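Side-chain contacts in isomaltodextranase (Arthrobacter globiformis, PDB 5AWO), which hydrolyses alpha-1,6-glucosidic linkages of dextran, releasing successive isomaltose units from the non-reducing chain ends as a member of glycoside hydrolase family 27: residues 122-126 with 127-131; 148-151 with 152-155; 350-353 with 354-358; 454-457 with 458-461. All coordinates share one frame; numbering follows the deposited sequence.

Interaction 1 of 4, residues 122-126 with 127-131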
ATOM      1  N   GLY A 122      14.032   8.550   6.684  1.00 14.99           N
ATOM      2  CA  GLY A 122      13.357   8.287   5.424  1.00 15.09           C
ATOM      3  C   GLY A 122      13.807   9.287   4.394  1.00 13.65           C
ATOM      4  O   GLY A 122      13.993  10.464   4.694  1.00 14.62           O
ATOM      5  N   VAL A 123      14.065   8.802   3.171  1.00 14.28           N
ATOM      6  CA  VAL A 123      14.573   9.657   2.120  1.00 14.12           C
ATOM      7  C   VAL A 123      13.631   9.745   0.921  1.00 13.72           C
ATOM      8  O   VAL A 123      13.201   8.729   0.396  1.00 13.82           O
ATOM      9  CB  VAL A 123      15.966   9.208   1.636  1.00 15.23           C
ATOM     10  CG1 VAL A 123      16.406  10.009   0.411  1.00 15.71           C
ATOM     11  CG2 VAL A 123      16.979   9.405   2.749  1.00 15.78           C
ATOM     12  N   TYR A 124      13.377  10.980   0.514  1.00 13.69           N
ATOM     13  CA  TYR A 124      12.732  11.275  -0.777  1.00 13.27           C
ATOM     14  C   TYR A 124      13.820  11.472  -1.828  1.00 13.33           C
ATOM     15  O   TYR A 124      14.623  12.396  -1.744  1.00 14.55           O
ATOM     16  CB  TYR A 124      11.894  12.525  -0.624  1.00 13.49           C
ATOM     17  CG  TYR A 124      11.257  13.106  -1.870  1.00 13.81           C
ATOM     18  CD1 TYR A 124      11.988  13.841  -2.799  1.00 13.68           C
ATOM     19  CD2 TYR A 124       9.883  12.999  -2.083  1.00 14.28           C
ATOM     20  CE1 TYR A 124      11.400  14.399  -3.922  1.00 14.84           C
ATOM     21  CE2 TYR A 124       9.301  13.597  -3.187  1.00 14.95           C
ATOM     22  CZ  TYR A 124      10.056  14.290  -4.092  1.00 14.56           C
ATOM     23  OH  TYR A 124       9.476  14.875  -5.215  1.00 16.24           O
ATOM     24  N   TYR A 125      13.912  10.549  -2.763  1.00 13.07           N
ATOM     25  CA  TYR A 125      14.727  10.773  -3.956  1.00 12.90           C
ATOM     26  C   TYR A 125      14.338   9.795  -5.040  1.00 13.16           C
ATOM     27  O   TYR A 125      13.865   8.712  -4.776  1.00 14.08           O
ATOM     28  CB  TYR A 125      16.252  10.669  -3.668  1.00 12.52           C
ATOM     29  CG  TYR A 125      17.035  11.619  -4.545  1.00 12.87           C
ATOM     30  CD1 TYR A 125      17.051  12.987  -4.278  1.00 13.20           C
ATOM     31  CD2 TYR A 125      17.787  11.154  -5.637  1.00 13.56           C
ATOM     32  CE1 TYR A 125      17.720  13.880  -5.094  1.00 13.55           C
ATOM     33  CE2 TYR A 125      18.445  12.043  -6.465  1.00 13.45           C
ATOM     34  CZ  TYR A 125      18.434  13.399  -6.182  1.00 13.39           C
ATOM     35  OH  TYR A 125      19.110  14.262  -7.017  1.00 14.92           O
ATOM     36  N   ASN A 126      14.584  10.214  -6.280  1.00 13.49           N
ATOM     37  CA  ASN A 126      14.348   9.368  -7.438  1.00 13.71           C
ATOM     38  C   ASN A 126      15.719   9.028  -8.007  1.00 13.12           C
ATOM     39  O   ASN A 126      16.432   9.920  -8.442  1.00 13.33           O
ATOM     40  CB  ASN A 126      13.469  10.091  -8.467  1.00 13.69           C
ATOM     41  CG  ASN A 126      13.076   9.198  -9.621  1.00 13.64           C
ATOM     42  OD1 ASN A 126      13.878   8.339 -10.042  1.00 14.31           O
ATOM     43  ND2 ASN A 126      11.853   9.356 -10.147  1.00 13.83           N
ATOM     44  N   PRO A 127      16.087   7.733  -8.001  1.00 12.95           N
ATOM     45  CA  PRO A 127      17.457   7.378  -8.416  1.00 14.18           C
ATOM     46  C   PRO A 127      17.689   7.437  -9.914  1.00 14.70           C
ATOM     47  O   PRO A 127      18.810   7.113 -10.363  1.00 15.17           O
ATOM     48  CB  PRO A 127      17.618   5.982  -7.878  1.00 14.44           C
ATOM     49  CG  PRO A 127      16.231   5.412  -7.953  1.00 13.64           C
ATOM     50  CD  PRO A 127      15.319   6.552  -7.606  1.00 13.58           C
ATOM     51  N   LEU A 128      16.688   7.865 -10.689  1.00 14.66           N
ATOM     52  CA  LEU A 128      16.900   8.217 -12.082  1.00 16.15           C
ATOM     53  C   LEU A 128      17.203   9.694 -12.294  1.00 15.84           C
ATOM     54  O   LEU A 128      17.356  10.145 -13.442  1.00 16.80           O
ATOM     55  CB  LEU A 128      15.746   7.748 -12.981  1.00 18.35           C
ATOM     56  CG  LEU A 128      16.119   6.354 -13.541  1.00 21.08           C
ATOM     57  CD1 LEU A 128      15.959   5.274 -12.504  1.00 20.91           C
ATOM     58  CD2 LEU A 128      15.274   6.023 -14.747  1.00 23.41           C
ATOM     59  N   TRP A 129      17.281  10.465 -11.216  1.00 14.54           N
ATOM     60  CA  TRP A 129      17.753  11.828 -11.291  1.00 15.21           C
ATOM     61  C   TRP A 129      19.270  11.805 -11.289  1.00 16.59           C
ATOM     62  O   TRP A 129      19.883  11.081 -10.473  1.00 17.65           O
ATOM     63  CB  TRP A 129      17.248  12.716 -10.142  1.00 15.36           C
ATOM     64  CG  TRP A 129      15.822  13.174 -10.287  1.00 14.57           C
ATOM     65  CD1 TRP A 129      15.164  13.445 -11.434  1.00 15.05           C
ATOM     66  CD2 TRP A 129      14.905  13.418  -9.226  1.00 14.43           C
ATOM     67  NE1 TRP A 129      13.860  13.846 -11.152  1.00 14.84           N
ATOM     68  CE2 TRP A 129      13.684  13.823  -9.803  1.00 14.56           C
ATOM     69  CE3 TRP A 129      15.000  13.344  -7.835  1.00 13.85           C
ATOM     70  CZ2 TRP A 129      12.566  14.155  -9.035  1.00 13.70           C
ATOM     71  CZ3 TRP A 129      13.880  13.637  -7.072  1.00 14.56           C
ATOM     72  CH2 TRP A 129      12.673  14.039  -7.676  1.00 14.98           C
ATOM     73  N   VAL A 130      19.857  12.620 -12.158  1.00 16.07           N
ATOM     74  CA  VAL A 130      21.295  12.829 -12.175  1.00 17.05           C
ATOM     75  C   VAL A 130      21.534  14.330 -12.079  1.00 15.71           C
ATOM     76  O   VAL A 130      21.084  15.089 -12.967  1.00 16.09           O
ATOM     77  CB  VAL A 130      21.907  12.263 -13.478  1.00 16.90           C
ATOM     78  CG1 VAL A 130      23.418  12.308 -13.398  1.00 17.40           C
ATOM     79  CG2 VAL A 130      21.431  10.841 -13.758  1.00 17.53           C
ATOM     80  N   HIS A 131      22.214  14.788 -11.046  1.00 16.08           N
ATOM     81  CA  HIS A 131      22.347  16.231 -10.868  1.00 16.15           C
ATOM     82  C   HIS A 131      23.285  16.832 -11.908  1.00 18.06           C
ATOM     83  O   HIS A 131      24.350  16.278 -12.177  1.00 17.62           O
ATOM     84  CB  HIS A 131      22.837  16.609  -9.472  1.00 17.16           C
ATOM     85  CG  HIS A 131      22.439  17.988  -9.084  1.00 17.53           C
ATOM     86  ND1 HIS A 131      23.013  19.119  -9.631  1.00 17.13           N
ATOM     87  CD2 HIS A 131      21.414  18.430  -8.319  1.00 17.77           C
ATOM     88  CE1 HIS A 131      22.426  20.193  -9.140  1.00 18.92           C
ATOM     89  NE2 HIS A 131      21.435  19.798  -8.354  1.00 18.37           N
TER
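Asn126 and Trp129 are the first and last residues of a type I beta turn, closed by the backbone bond from Trp129 N to Asn126 O (3.0 Å). The Asn126 side chain adds an Asx turn within it: with CG anti to the backbone N (chi1 -174°), OD1 comes round to accept from Leu128 N at 2.9 Å, nearly straight at the hydrogen (163°). The other end of the amide, ND2, donates to the carbonyl oxygen of Asp201, probably the catalytic nucleophile, so both ends of this buried group have partners. Asn126 CB in turn makes a CH-pi contact over the six-membered ring of Trp129, 3.7 Å from its centroid. That indole presents its edge to the face of Tyr125, a T-shaped pair with planes at 80° in which Trp129 CE3 stands over the centre of the phenol. Tyr124 CE1 reaches the rim of the same indole at CH2, 4.0 Å away, while the Tyr124 OH is hydrogen-bonded to Asp201 OD2. The turn leads out of barrel strand 120-124 into strand 129-131, which pairs with strand 169-172; Trp171 of that strand stacks on Trp129, and helices 179-192 and 223-237 pack against Pro127 and Leu128.

Interaction 2 of 4, residues 148-151 with 152-155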
ATOM      1  N   VAL A 148      32.795   4.802 -16.772  1.00 16.48           N
ATOM      2  CA  VAL A 148      31.610   5.598 -17.105  1.00 17.06           C
ATOM      3  C   VAL A 148      31.583   6.847 -16.228  1.00 16.68           C
ATOM      4  O   VAL A 148      31.366   6.766 -15.020  1.00 17.00           O
ATOM      5  CB  VAL A 148      30.310   4.806 -16.921  1.00 16.54           C
ATOM      6  CG1 VAL A 148      29.099   5.634 -17.365  1.00 16.73           C
ATOM      7  CG2 VAL A 148      30.354   3.498 -17.703  1.00 17.10           C
ATOM      8  N   LYS A 149      31.805   8.015 -16.817  1.00 16.75           N
ATOM      9  CA  LYS A 149      31.632   9.275 -16.093  1.00 17.49           C
ATOM     10  C   LYS A 149      30.138   9.488 -15.861  1.00 17.04           C
ATOM     11  O   LYS A 149      29.317   9.035 -16.652  1.00 16.91           O
ATOM     12  CB  LYS A 149      32.172  10.439 -16.905  1.00 19.24           C
ATOM     13  CG  LYS A 149      33.688  10.401 -17.104  1.00 21.85           C
ATOM     14  CD  LYS A 149      34.157  11.455 -18.087  1.00 25.81           C
ATOM     15  CE  LYS A 149      33.528  11.283 -19.463  1.00 29.82           C
ATOM     16  NZ  LYS A 149      33.788   9.944 -20.071  1.00 33.51           N
ATOM     17  N   ILE A 150      29.797  10.192 -14.797  1.00 16.85           N
ATOM     18  CA  ILE A 150      28.382  10.555 -14.581  1.00 17.25           C
ATOM     19  C   ILE A 150      27.845  11.302 -15.800  1.00 17.25           C
ATOM     20  O   ILE A 150      26.706  11.110 -16.213  1.00 17.27           O
ATOM     21  CB  ILE A 150      28.216  11.314 -13.268  1.00 16.73           C
ATOM     22  CG1 ILE A 150      28.675  10.469 -12.074  1.00 17.53           C
ATOM     23  CG2 ILE A 150      26.759  11.730 -13.073  1.00 17.85           C
ATOM     24  CD1 ILE A 150      28.084   9.084 -12.020  1.00 18.08           C
ATOM     25  N   ALA A 151      28.718  12.105 -16.435  1.00 18.37           N
ATOM     26  CA  ALA A 151      28.391  12.805 -17.670  1.00 19.32           C
ATOM     27  C   ALA A 151      27.914  11.905 -18.811  1.00 19.80           C
ATOM     28  O   ALA A 151      27.162  12.363 -19.675  1.00 21.64           O
ATOM     29  CB  ALA A 151      29.594  13.605 -18.151  1.00 20.78           C
ATOM     30  N   ASP A 152      28.358  10.641 -18.809  1.00 18.59           N
ATOM     31  CA  ASP A 152      28.066   9.663 -19.841  1.00 20.95           C
ATOM     32  C   ASP A 152      26.690   8.974 -19.656  1.00 20.00           C
ATOM     33  O   ASP A 152      26.334   8.087 -20.411  1.00 21.23           O
ATOM     34  CB  ASP A 152      29.175   8.565 -19.866  1.00 21.83           C
ATOM     35  CG  ASP A 152      30.580   9.111 -20.180  1.00 23.86           C
ATOM     36  OD1 ASP A 152      30.706  10.105 -20.911  1.00 23.73           O
ATOM     37  OD2 ASP A 152      31.575   8.534 -19.685  1.00 25.18           O
ATOM     38  N   LEU A 153      25.926   9.387 -18.644  1.00 18.19           N
ATOM     39  CA  LEU A 153      24.632   8.768 -18.321  1.00 18.31           C
ATOM     40  C   LEU A 153      23.405   9.495 -18.854  1.00 19.06           C
ATOM     41  O   LEU A 153      22.287   9.014 -18.680  1.00 19.33           O
ATOM     42  CB  LEU A 153      24.487   8.702 -16.789  1.00 17.66           C
ATOM     43  CG  LEU A 153      25.463   7.756 -16.086  1.00 17.94           C
ATOM     44  CD1 LEU A 153      25.242   7.861 -14.580  1.00 18.41           C
ATOM     45  CD2 LEU A 153      25.334   6.325 -16.566  1.00 18.13           C
ATOM     46  N   VAL A 154      23.594  10.663 -19.456  1.00 18.73           N
ATOM     47  CA  VAL A 154      22.462  11.519 -19.819  1.00 18.91           C
ATOM     48  C   VAL A 154      22.434  11.918 -21.294  1.00 20.03           C
ATOM     49  O   VAL A 154      23.469  12.006 -21.957  1.00 21.95           O
ATOM     50  CB  VAL A 154      22.436  12.772 -18.933  1.00 18.57           C
ATOM     51  CG1 VAL A 154      22.385  12.348 -17.471  1.00 19.30           C
ATOM     52  CG2 VAL A 154      23.606  13.708 -19.199  1.00 19.23           C
ATOM     53  N   VAL A 155      21.235  12.168 -21.794  1.00 19.87           N
ATOM     54  CA  VAL A 155      21.051  12.783 -23.122  1.00 20.40           C
ATOM     55  C   VAL A 155      21.134  14.290 -22.959  1.00 20.36           C
ATOM     56  O   VAL A 155      20.513  14.860 -22.072  1.00 20.41           O
ATOM     57  CB  VAL A 155      19.708  12.356 -23.728  1.00 20.68           C
ATOM     58  CG1 VAL A 155      19.444  13.099 -25.041  1.00 21.31           C
ATOM     59  CG2 VAL A 155      19.687  10.858 -23.947  1.00 20.62           C
TER
HETATM   60  O   HOH W   1      26.027  11.544 -22.076  1.00 29.12           O
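Lys149 and Asp152 face each other across a short 3-10 turn and form its polar, partly exposed side. Asp152 OD2 takes two bonds from the same lysine: NZ approaches on the syn lone pair at 2.7 Å as a salt bridge, and the backbone N of Lys149 donates from above the carboxylate plane at 2.9 Å. The lysine chain reaches back because it is bent at both chi3 and chi4 (-60° and -57°), which brings NZ to the oxygen edge of the carboxylate. In return Asp152 N donates to Lys149 O, also 2.9 Å, so the two residues are locked by reciprocal bonds, while Leu153 N closes the next step onto Ile150 O. The buried side is apolar. Leu153 spreads its two methyls between neighbours, CD2 against Val148 CG1 at 3.9 Å and CD1 against Ile150 CD1 at 4.0 Å, and the Val148 methyl also lies on Asp152 CB. Toward the weakly bonded strand 154-155 the contact is looser, and a water links the chain by donating to Ala151 O and Val154 O. Beneath the apolar side, Val142 of strand 141-142 receives Val148, Ile150 and Leu153, Tyr182 of helix 179-192 meets the last two, and Val130 of strand 129-131 packs on Ile150 and Val154.

Interaction 3 of 4, residues 350-353 with 354-358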
ATOM      1  N   GLN A 350       5.246  23.662  14.827  1.00 18.02           N
ATOM      2  CA  GLN A 350       4.470  24.912  14.925  1.00 18.71           C
ATOM      3  C   GLN A 350       3.006  24.730  14.586  1.00 18.69           C
ATOM      4  O   GLN A 350       2.161  25.449  15.119  1.00 20.09           O
ATOM      5  CB  GLN A 350       5.014  26.005  14.018  1.00 20.79           C
ATOM      6  CG  GLN A 350       6.434  26.421  14.331  1.00 23.33           C
ATOM      7  CD  GLN A 350       7.422  25.814  13.383  1.00 26.33           C
ATOM      8  OE1 GLN A 350       7.233  24.684  12.899  1.00 26.20           O
ATOM      9  NE2 GLN A 350       8.476  26.559  13.080  1.00 26.33           N
ATOM     10  N   GLN A 351       2.698  23.784  13.707  1.00 17.39           N
ATOM     11  CA  GLN A 351       1.333  23.609  13.215  1.00 17.40           C
ATOM     12  C   GLN A 351       0.505  22.704  14.087  1.00 17.57           C
ATOM     13  O   GLN A 351      -0.727  22.785  14.054  1.00 17.20           O
ATOM     14  CB  GLN A 351       1.358  23.004  11.810  1.00 16.96           C
ATOM     15  CG  GLN A 351       1.867  23.926  10.733  1.00 16.76           C
ATOM     16  CD  GLN A 351       2.272  23.194   9.453  1.00 16.73           C
ATOM     17  OE1 GLN A 351       2.548  21.987   9.471  1.00 16.34           O
ATOM     18  NE2 GLN A 351       2.305  23.921   8.342  1.00 16.91           N
ATOM     19  N   ILE A 352       1.143  21.807  14.821  1.00 17.23           N
ATOM     20  CA  ILE A 352       0.424  20.729  15.505  1.00 17.95           C
ATOM     21  C   ILE A 352      -0.634  21.272  16.483  1.00 19.04           C
ATOM     22  O   ILE A 352      -1.727  20.703  16.603  1.00 19.71           O
ATOM     23  CB  ILE A 352       1.360  19.694  16.187  1.00 18.31           C
ATOM     24  CG1 ILE A 352       0.608  18.435  16.639  1.00 18.87           C
ATOM     25  CG2 ILE A 352       2.101  20.297  17.380  1.00 18.78           C
ATOM     26  CD1 ILE A 352      -0.014  17.625  15.506  1.00 18.09           C
ATOM     27  N   GLY A 353      -0.337  22.387  17.148  1.00 18.66           N
ATOM     28  CA  GLY A 353      -1.319  22.985  18.065  1.00 19.35           C
ATOM     29  C   GLY A 353      -1.774  21.974  19.101  1.00 19.99           C
ATOM     30  O   GLY A 353      -0.937  21.328  19.730  1.00 20.02           O
ATOM     31  N   ASN A 354      -3.097  21.837  19.281  1.00 22.56           N
ATOM     32  CA  ASN A 354      -3.638  20.832  20.211  1.00 24.42           C
ATOM     33  C   ASN A 354      -4.063  19.575  19.470  1.00 24.37           C
ATOM     34  O   ASN A 354      -5.040  18.975  19.883  1.00 26.88           O
ATOM     35  CB  ASN A 354      -4.973  21.239  20.930  1.00 28.46           C
ATOM     36  CG  ASN A 354      -5.025  22.651  21.465  1.00 28.92           C
ATOM     37  OD1 ASN A 354      -4.012  23.206  21.914  1.00 35.67           O
ATOM     38  ND2 ASN A 354      -6.264  23.218  21.511  1.00 29.91           N
ATOM     39  N   ASN A 355      -3.426  19.207  18.356  1.00 20.39           N
ATOM     40  CA  ASN A 355      -3.929  18.086  17.547  1.00 19.99           C
ATOM     41  C   ASN A 355      -3.138  16.804  17.607  1.00 19.48           C
ATOM     42  O   ASN A 355      -3.432  15.874  16.867  1.00 18.81           O
ATOM     43  CB  ASN A 355      -4.084  18.541  16.095  1.00 19.50           C
ATOM     44  CG  ASN A 355      -5.223  19.477  15.919  1.00 20.95           C
ATOM     45  OD1 ASN A 355      -6.278  19.266  16.528  1.00 21.86           O
ATOM     46  ND2 ASN A 355      -5.058  20.477  15.094  1.00 21.05           N
ATOM     47  N   ALA A 356      -2.151  16.701  18.488  1.00 19.07           N
ATOM     48  CA  ALA A 356      -1.403  15.438  18.631  1.00 19.66           C
ATOM     49  C   ALA A 356      -2.286  14.226  18.844  1.00 19.41           C
ATOM     50  O   ALA A 356      -2.026  13.126  18.340  1.00 20.01           O
ATOM     51  CB  ALA A 356      -0.401  15.540  19.783  1.00 20.98           C
ATOM     52  N   TRP A 357      -3.363  14.426  19.605  1.00 18.99           N
ATOM     53  CA  TRP A 357      -4.293  13.347  19.895  1.00 17.29           C
ATOM     54  C   TRP A 357      -4.822  12.574  18.657  1.00 16.50           C
ATOM     55  O   TRP A 357      -5.138  11.395  18.732  1.00 17.71           O
ATOM     56  CB  TRP A 357      -5.482  13.894  20.720  1.00 17.64           C
ATOM     57  CG  TRP A 357      -6.272  14.918  19.942  1.00 16.72           C
ATOM     58  CD1 TRP A 357      -6.077  16.277  19.919  1.00 17.65           C
ATOM     59  CD2 TRP A 357      -7.348  14.657  19.048  1.00 16.05           C
ATOM     60  NE1 TRP A 357      -6.951  16.862  19.058  1.00 17.29           N
ATOM     61  CE2 TRP A 357      -7.740  15.894  18.497  1.00 15.82           C
ATOM     62  CE3 TRP A 357      -8.004  13.493  18.633  1.00 16.35           C
ATOM     63  CZ2 TRP A 357      -8.786  15.999  17.590  1.00 16.06           C
ATOM     64  CZ3 TRP A 357      -9.028  13.598  17.712  1.00 16.25           C
ATOM     65  CH2 TRP A 357      -9.411  14.861  17.199  1.00 16.39           C
ATOM     66  N   VAL A 358      -4.921  13.257  17.511  1.00 15.55           N
ATOM     67  CA  VAL A 358      -5.446  12.664  16.262  1.00 16.31           C
ATOM     68  C   VAL A 358      -4.658  11.395  15.908  1.00 15.25           C
ATOM     69  O   VAL A 358      -5.191  10.381  15.425  1.00 14.87           O
ATOM     70  CB  VAL A 358      -5.311  13.688  15.067  1.00 18.19           C
ATOM     71  CG1 VAL A 358      -5.681  13.067  13.707  1.00 19.55           C
ATOM     72  CG2 VAL A 358      -6.174  14.934  15.331  1.00 19.98           C
TER
HETATM   73  O   HOH W   2      -0.577  18.558  20.258  1.00 22.74           O
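Ile352 lies along the chain that returns from the turn it begins. Its CG1 is anti to the backbone N (chi1 -168°), which swings the longer branch forward over the Asn355-Ala356 peptide: CG1 comes within 3.7 Å of Ala356 N, and CD1 sits 3.8 Å from the same nitrogen and 4.2 Å from Asn355 CB. The carbonyl of Ile352 closes the turn, accepting from Asn355 N at 2.9 Å with the donor tilted 31° from the carbonyl plane. Cutting the side chain back to an alanine is likely to uncover the Asn355-Ala356 peptide and open a gap beside Asn355 CB. Gly353 takes the first corner with a positive phi (55°), in a conformation where a CB would collide with Asn354 N. Its carbonyl oxygen accepts from a water at 2.8 Å, and that water accepts in turn from Ala356 N, bridging the two limbs of the turn. Asn354 takes the second corner with its CB directed away from the preceding limb. Glycine followed by asparagine at the two corners is a classic sequence for a type II' beta turn, and here that turn reverses the chain in the connection between barrel strand 343-345 and helix 362-370.

Interaction 4 of 4, residues 454-457 with 458-461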
ATOM      1  N   ALA A 454     -25.025   6.963  13.200  1.00 15.27           N
ATOM      2  CA  ALA A 454     -25.704   8.101  12.621  1.00 14.87           C
ATOM      3  C   ALA A 454     -24.707   9.232  12.658  1.00 15.55           C
ATOM      4  O   ALA A 454     -24.410   9.810  13.689  1.00 18.42           O
ATOM      5  CB  ALA A 454     -26.949   8.460  13.438  1.00 15.61           C
ATOM      6  N   LEU A 455     -24.121   9.518  11.495  1.00 14.35           N
ATOM      7  CA  LEU A 455     -22.960  10.358  11.414  1.00 14.43           C
ATOM      8  C   LEU A 455     -23.268  11.763  10.952  1.00 13.65           C
ATOM      9  O   LEU A 455     -23.918  11.955   9.922  1.00 13.61           O
ATOM     10  CB  LEU A 455     -21.992   9.740  10.420  1.00 13.99           C
ATOM     11  CG  LEU A 455     -21.399   8.385  10.804  1.00 14.11           C
ATOM     12  CD1 LEU A 455     -20.694   7.718   9.637  1.00 14.40           C
ATOM     13  CD2 LEU A 455     -20.452   8.556  11.962  1.00 14.48           C
ATOM     14  N   ALA A 456     -22.760  12.728  11.689  1.00 13.44           N
ATOM     15  CA  ALA A 456     -22.803  14.101  11.287  1.00 13.85           C
ATOM     16  C   ALA A 456     -22.013  14.305   9.993  1.00 13.56           C
ATOM     17  O   ALA A 456     -21.161  13.481   9.643  1.00 13.08           O
ATOM     18  CB  ALA A 456     -22.228  14.959  12.418  1.00 14.70           C
ATOM     19  N   PRO A 457     -22.300  15.389   9.268  1.00 13.65           N
ATOM     20  CA  PRO A 457     -21.523  15.682   8.071  1.00 13.79           C
ATOM     21  C   PRO A 457     -20.020  15.668   8.332  1.00 12.85           C
ATOM     22  O   PRO A 457     -19.539  16.298   9.269  1.00 13.89           O
ATOM     23  CB  PRO A 457     -21.997  17.085   7.675  1.00 14.86           C
ATOM     24  CG  PRO A 457     -23.302  17.269   8.332  1.00 15.74           C
ATOM     25  CD  PRO A 457     -23.356  16.391   9.538  1.00 14.06           C
ATOM     26  N   HIS A 458     -19.303  14.927   7.494  1.00 12.34           N
ATOM     27  CA  HIS A 458     -17.833  14.757   7.536  1.00 12.12           C
ATOM     28  C   HIS A 458     -17.367  13.906   8.718  1.00 12.84           C
ATOM     29  O   HIS A 458     -16.149  13.758   8.877  1.00 13.32           O
ATOM     30  CB  HIS A 458     -17.095  16.098   7.572  1.00 12.25           C
ATOM     31  CG  HIS A 458     -17.317  16.938   6.357  1.00 11.78           C
ATOM     32  ND1 HIS A 458     -16.647  18.130   6.165  1.00 11.51           N
ATOM     33  CD2 HIS A 458     -18.124  16.786   5.282  1.00 12.35           C
ATOM     34  CE1 HIS A 458     -17.015  18.660   5.023  1.00 12.08           C
ATOM     35  NE2 HIS A 458     -17.899  17.863   4.459  1.00 12.62           N
ATOM     36  N   ALA A 459     -18.271  13.339   9.520  1.00 12.34           N
ATOM     37  CA  ALA A 459     -17.865  12.522  10.662  1.00 12.33           C
ATOM     38  C   ALA A 459     -17.741  11.055  10.265  1.00 12.73           C
ATOM     39  O   ALA A 459     -18.251  10.644   9.217  1.00 13.45           O
ATOM     40  CB  ALA A 459     -18.888  12.643  11.773  1.00 12.81           C
ATOM     41  N   SER A 460     -17.123  10.284  11.155  1.00 12.32           N
ATOM     42  CA  SER A 460     -16.903   8.884  10.907  1.00 12.55           C
ATOM     43  C   SER A 460     -16.866   8.126  12.236  1.00 13.27           C
ATOM     44  O   SER A 460     -16.862   8.743  13.312  1.00 13.98           O
ATOM     45  CB  SER A 460     -15.602   8.686  10.131  1.00 12.35           C
ATOM     46  OG  SER A 460     -14.505   9.225  10.832  1.00 12.84           O
ATOM     47  N   ALA A 461     -16.840   6.803  12.132  1.00 13.51           N
ATOM     48  CA  ALA A 461     -16.704   5.937  13.280  1.00 14.05           C
ATOM     49  C   ALA A 461     -15.863   4.737  12.875  1.00 13.57           C
ATOM     50  O   ALA A 461     -15.917   4.311  11.719  1.00 13.85           O
ATOM     51  CB  ALA A 461     -18.048   5.475  13.770  1.00 15.14           C
TER
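With CG anti to the carbonyl carbon (chi1 -65°) and chi2 extended, Leu455 leans across the connection and lays its methyls along the returning chain. CD2 comes within 3.6 Å of Ser460 C and continues to Ala461 CB at 4.3 Å, while CD1 lies 3.8 Å from Ala459 O. At its end the backbone reverses through Pro457 at the first corner and His458, with positive phi (71°), at the second. These are the two corners of a type II beta turn, closed by Ala459 N donating to Ala456 O at 2.9 Å, with the hydrogen well aligned (159°). The methyls of Ala456 and Ala459 meet beside that bond, 4.1 Å apart. This tight turn carries the chain from strand 450-455 to strand 460-466 in the C-terminal beta-sandwich domain of the alpha-galactosidase type, where the two strands belong to different sheets, so that Leu455 spans from one layer to the other and also touches Leu409. A glycine here would probably cost the Ala459 and Ala461 methyls this apolar neighbour and open a gap between the two layers. His458 points its ring beyond the turn: ND1 is bonded to Glu328 and NE2 to Asp414, while Trp275 stacks on the ring. Two charged partners would be expected to favour a protonated imidazole. Ser460 turns its hydroxyl the other way from Leu455, to Thr331 and Asn334 of helix 326-339.

All four contacts close tight turns within an unbroken run of chain, and they follow one another in series, with none enclosing or crossing another. Interaction 1 comes first, where a barrel strand leaves for the active-site end of the catalytic domain. Interaction 2 follows in the excursion beyond it; interactions 1 and 2 are the only pair in contact, the two turns being joined through strand 129-131. Interaction 3 lies after the last barrel strand, its centre about 31 Å from that of interaction 1. Interaction 4 belongs to the C-terminal sandwich; helix 326-339 meets side chains of both 354-358 and 458-461, connecting them across the domain boundary.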